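Local coordinates for EGF family domain-containing protein (Toxoplasma gondii, PDB 4Z80), which is the Toxoplasma AMA4 surface antigen, which binds a RON2L1 peptide as one half of an AMA-RON2 pair linked to the moving junction of invasion, at the interface of chains A and B. Sequence-based numbering; all coordinates share one arbitrary frame. Chains: chain A, EGF family domain-containing protein; chain B, Cytoadherence-linked asexual protein.

Contact 1: the interface of chains A and B. Residues chain A 158, 163-164, 167; chain B 11, 14, 34-35.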
loop_
_atom_site.group_PDB
_atom_site.type_symbol
_atom_site.label_atom_id
_atom_site.label_comp_id
_atom_site.label_asym_id
_atom_site.label_seq_id
_atom_site.Cartn_x
_atom_site.Cartn_y
_atom_site.Cartn_z
ATOM N N LEU A 158 -6.303 -13.574 16.449
ATOM C CA LEU A 158 -6.699 -13.570 17.868
ATOM C C LEU A 158 -7.878 -12.618 18.068
ATOM O O LEU A 158 -8.328 -11.974 17.128
ATOM C CB LEU A 158 -5.521 -13.194 18.781
ATOM C CG LEU A 158 -4.269 -14.050 18.581
ATOM C CD1 LEU A 158 -3.129 -13.582 19.474
ATOM C CD2 LEU A 158 -4.564 -15.521 18.815
ATOM N N TYR A 163 -2.992 -8.782 21.918
ATOM C CA TYR A 163 -3.822 -9.766 22.612
ATOM C C TYR A 163 -3.454 -9.874 24.095
ATOM O O TYR A 163 -4.330 -10.098 24.934
ATOM C CB TYR A 163 -3.724 -11.149 21.958
ATOM C CG TYR A 163 -4.461 -12.200 22.767
ATOM C CD1 TYR A 163 -5.845 -12.315 22.696
ATOM C CD2 TYR A 163 -3.778 -13.044 23.633
ATOM C CE1 TYR A 163 -6.526 -13.254 23.451
ATOM C CE2 TYR A 163 -4.449 -13.989 24.388
ATOM C CZ TYR A 163 -5.819 -14.088 24.295
ATOM O OH TYR A 163 -6.477 -15.027 25.062
ATOM N N ASN A 164 -2.170 -9.749 24.418
ATOM C CA ASN A 164 -1.749 -9.722 25.819
ATOM C C ASN A 164 -0.725 -8.619 26.047
ATOM O O ASN A 164 -0.247 -8.004 25.096
ATOM C CB ASN A 164 -1.201 -11.091 26.251
ATOM C CG ASN A 164 0.095 -11.468 25.553
ATOM O OD1 ASN A 164 1.000 -10.652 25.401
ATOM N ND2 ASN A 164 0.199 -12.730 25.150
ATOM N N VAL A 167 2.757 -8.746 24.207
ATOM C CA VAL A 167 2.765 -8.258 22.830
ATOM C C VAL A 167 3.049 -6.758 22.863
ATOM O O VAL A 167 3.933 -6.264 22.160
ATOM C CB VAL A 167 1.420 -8.528 22.102
ATOM C CG1 VAL A 167 1.385 -7.856 20.727
ATOM C CG2 VAL A 167 1.160 -10.017 21.959
ATOM N N SER B 11 2.872 -12.433 19.406
ATOM C CA SER B 11 1.551 -12.822 18.925
ATOM C C SER B 11 1.529 -14.295 18.511
ATOM O O SER B 11 0.495 -14.959 18.611
ATOM C CB SER B 11 1.112 -11.921 17.773
ATOM O OG SER B 11 0.700 -10.663 18.282
ATOM N N ALA B 14 1.337 -16.169 21.779
ATOM C CA ALA B 14 0.128 -15.855 22.553
ATOM C C ALA B 14 -0.852 -17.033 22.725
ATOM O O ALA B 14 -1.293 -17.292 23.840
ATOM C CB ALA B 14 -0.600 -14.661 21.932
ATOM N N PRO B 34 -5.710 -13.867 29.521
ATOM C CA PRO B 34 -4.830 -13.880 28.349
ATOM C C PRO B 34 -3.479 -14.518 28.568
ATOM O O PRO B 34 -2.960 -15.086 27.659
ATOM C CB PRO B 34 -4.707 -12.423 27.963
ATOM C CG PRO B 34 -5.002 -11.659 29.169
ATOM C CD PRO B 34 -6.066 -12.393 29.807
ATOM N N ILE B 35 -2.924 -14.428 29.770
ATOM C CA ILE B 35 -1.679 -15.124 30.074
ATOM C C ILE B 35 -1.896 -16.033 31.276
ATOM O O ILE B 35 -1.801 -15.603 32.427
ATOM C CB ILE B 35 -0.525 -14.139 30.336
ATOM C CG1 ILE B 35 -0.319 -13.251 29.101
ATOM C CG2 ILE B 35 0.758 -14.898 30.669
ATOM C CD1 ILE B 35 0.770 -12.191 29.254
HETATM O O HOH W 1 -1.754 -9.583 19.430
HETATM O O HOH W 2 -1.427 -15.056 25.465
#
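A:Tyr163 swings its phenol toward the peptide with CG opposite its own backbone N (chi1 174°), and the next residue, A:Asn164, has CG lying between N and the carbonyl carbon at chi1 67°. Those two torsions set the ring against B:Pro34 and the amide stem against B:Ile35, in the AMA groove that receives the RON2L1 peptide. Both peptide arms meet here: the helix 10-17 supplies B:Ser11 and B:Ala14, and the C-terminal stretch supplies B:Pro34 and B:Ile35.

The ring of A:Tyr163 reaches the proline with its CE2 border, CE2 coming 3.9 Å from B:Pro34 CB, and the two side chains cross obliquely. On the helix side, B:Ala14 CB is received among three AMA4 groups. A:Leu158 CD1 meets it at 3.7 Å, A:Asn164 ND2 at 3.8 Å and A:Tyr163 CD2 at 4.0 Å, so a small methyl fits where branched, aromatic and amide groups converge. B:Ile35 lies at about a right angle across A:Asn164, its CG1 resting 3.7 Å from A:Asn164 CB and its CD1 beside the amide carbon.

Both ends of that amide are held, which fixes its rotation. OD1 takes the N-H of A:Val167 in the first turn of helix 165-172, nearly along the C=O axis (162°). ND2 gives to water 2, which also binds the carbonyl oxygens of B:Ala14 and B:Pro34; one water thus ties both peptide arms to AMA4, and it sits in the ring plane at the edge of A:Tyr163. At the far end, B:Ser11 OG faces both methyls of A:Val167, CG1 and CG2, and water 1 carries the link from this hydroxyl to the backbone N of A:Tyr163.

Contact 2: the interface of chains A and B. Residues chain A 131-132, 228, 231; chain B 21-22, 25.
B:Pro21 O, the carbonyl oxygen of the cis peptide bond to B:Pro22, points at the imidazole of A:His228, 2.9 Å from A:His228 NE2. This is the Pro-Pro part of the RON2L1 peptide, inside the loop closed by the B:Cys20-B:Cys26 disulfide, docked on AMA4 loops. The acceptor oxygen sits at the ring edge, 13° out of the imidazole plane, and the N-H meets a lone pair in the carbonyl plane, with 160° at the hydrogen. Chi1 of -170° extends the imidazole away from its backbone N and toward the proline pair.

Packing is densest around B:Pro21, wedged between the A:His228 edge and the 131-132 loop. Its CB sits 3.4 Å from A:Thr131 O, and its CG lies 3.8 Å from A:Ser132 CB. A:Ser132 OG, the hydroxyl, bonds at 2.6 Å to A:Thr131 O, on a lone pair in the carbonyl plane, and makes at most a weak bond to B:Pro21 O. Behind the imidazole, A:Cys231 SG, disulfide-bonded in AMA4, stands above one face, offset toward the rim, and backs the ring.

Contact thins away from this core. B:Pro22 gives up little surface, though its CD comes 3.6 Å from A:His228 NE2 and also meets A:Cys231 SG. B:Ile25 merely skirts the histidine, its carbonyl oxygen O 4.2 Å from A:His228 CD2.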
loop_
_atom_site.group_PDB
_atom_site.type_symbol
_atom_site.label_atom_id
_atom_site.label_comp_id
_atom_site.label_asym_id
_atom_site.label_seq_id
_atom_site.Cartn_x
_atom_site.Cartn_y
_atom_site.Cartn_z
ATOM N N THR A 131 -3.880 -25.339 19.243
ATOM C CA THR A 131 -3.728 -25.825 20.610
ATOM C C THR A 131 -5.083 -25.966 21.302
ATOM O O THR A 131 -5.890 -25.035 21.305
ATOM C CB THR A 131 -2.812 -24.893 21.408
ATOM O OG1 THR A 131 -1.497 -24.959 20.845
ATOM C CG2 THR A 131 -2.740 -25.292 22.886
ATOM N N SER A 132 -5.304 -27.165 21.846
ATOM C CA SER A 132 -6.499 -27.559 22.608
ATOM C C SER A 132 -7.674 -27.993 21.720
ATOM O O SER A 132 -8.697 -28.461 22.229
ATOM C CB SER A 132 -6.946 -26.436 23.550
ATOM O OG SER A 132 -7.812 -25.511 22.924
ATOM N N HIS A 228 -15.867 -24.266 18.860
ATOM C CA HIS A 228 -14.576 -23.946 19.460
ATOM C C HIS A 228 -13.818 -23.059 18.470
ATOM O O HIS A 228 -13.213 -23.553 17.516
ATOM C CB HIS A 228 -13.797 -25.221 19.791
ATOM C CG HIS A 228 -12.572 -24.989 20.617
ATOM N ND1 HIS A 228 -11.778 -26.020 21.070
ATOM C CD2 HIS A 228 -11.999 -23.847 21.066
ATOM C CE1 HIS A 228 -10.763 -25.523 21.755
ATOM N NE2 HIS A 228 -10.879 -24.206 21.775
ATOM N N CYS A 231 -10.845 -23.627 15.561
ATOM C CA CYS A 231 -10.496 -25.035 15.403
ATOM C C CYS A 231 -10.952 -25.641 14.077
ATOM O O CYS A 231 -11.941 -25.196 13.494
ATOM C CB CYS A 231 -11.078 -25.843 16.561
ATOM S SG CYS A 231 -10.268 -25.477 18.138
ATOM N N PRO B 21 -7.192 -21.004 24.311
ATOM C CA PRO B 21 -6.671 -21.207 22.956
ATOM C C PRO B 21 -7.722 -21.827 22.040
ATOM O O PRO B 21 -8.667 -22.430 22.540
ATOM C CB PRO B 21 -5.500 -22.163 23.168
ATOM C CG PRO B 21 -5.874 -22.934 24.404
ATOM C CD PRO B 21 -6.601 -21.948 25.278
ATOM N N PRO B 22 -7.539 -21.717 20.714
ATOM C CA PRO B 22 -6.380 -21.112 20.049
ATOM C C PRO B 22 -6.527 -19.633 19.674
ATOM O O PRO B 22 -5.534 -19.053 19.221
ATOM C CB PRO B 22 -6.248 -21.959 18.783
ATOM C CG PRO B 22 -7.649 -22.319 18.445
ATOM C CD PRO B 22 -8.350 -22.511 19.773
ATOM N N ILE B 25 -11.085 -17.412 22.736
ATOM C CA ILE B 25 -12.467 -17.678 23.148
ATOM C C ILE B 25 -12.585 -19.137 23.580
ATOM O O ILE B 25 -12.297 -20.044 22.802
ATOM C CB ILE B 25 -13.475 -17.383 22.011
ATOM C CG1 ILE B 25 -13.352 -15.923 21.563
ATOM C CG2 ILE B 25 -14.904 -17.673 22.466
ATOM C CD1 ILE B 25 -14.214 -15.565 20.387
#

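The C-alpha centres of contact 1 and contact 2 lie about 13 Å apart, and they share no residue; the peptide itself joins them. Its chain runs from helix 10-17 in contact 1 into the proline pair of contact 2, then returns through the loop to the C-terminal residues of contact 1. On AMA4 the sites draw on separate segments: residues 158-167 in one, the 131-132 and 228-231 loops in the other. The A:Cys133-A:Cys231 disulfide ties those two loops together. Recognition of RON2L1 is therefore spread along the peptide, with apolar and water-bridged contacts at one site and a direct histidine bond at the other.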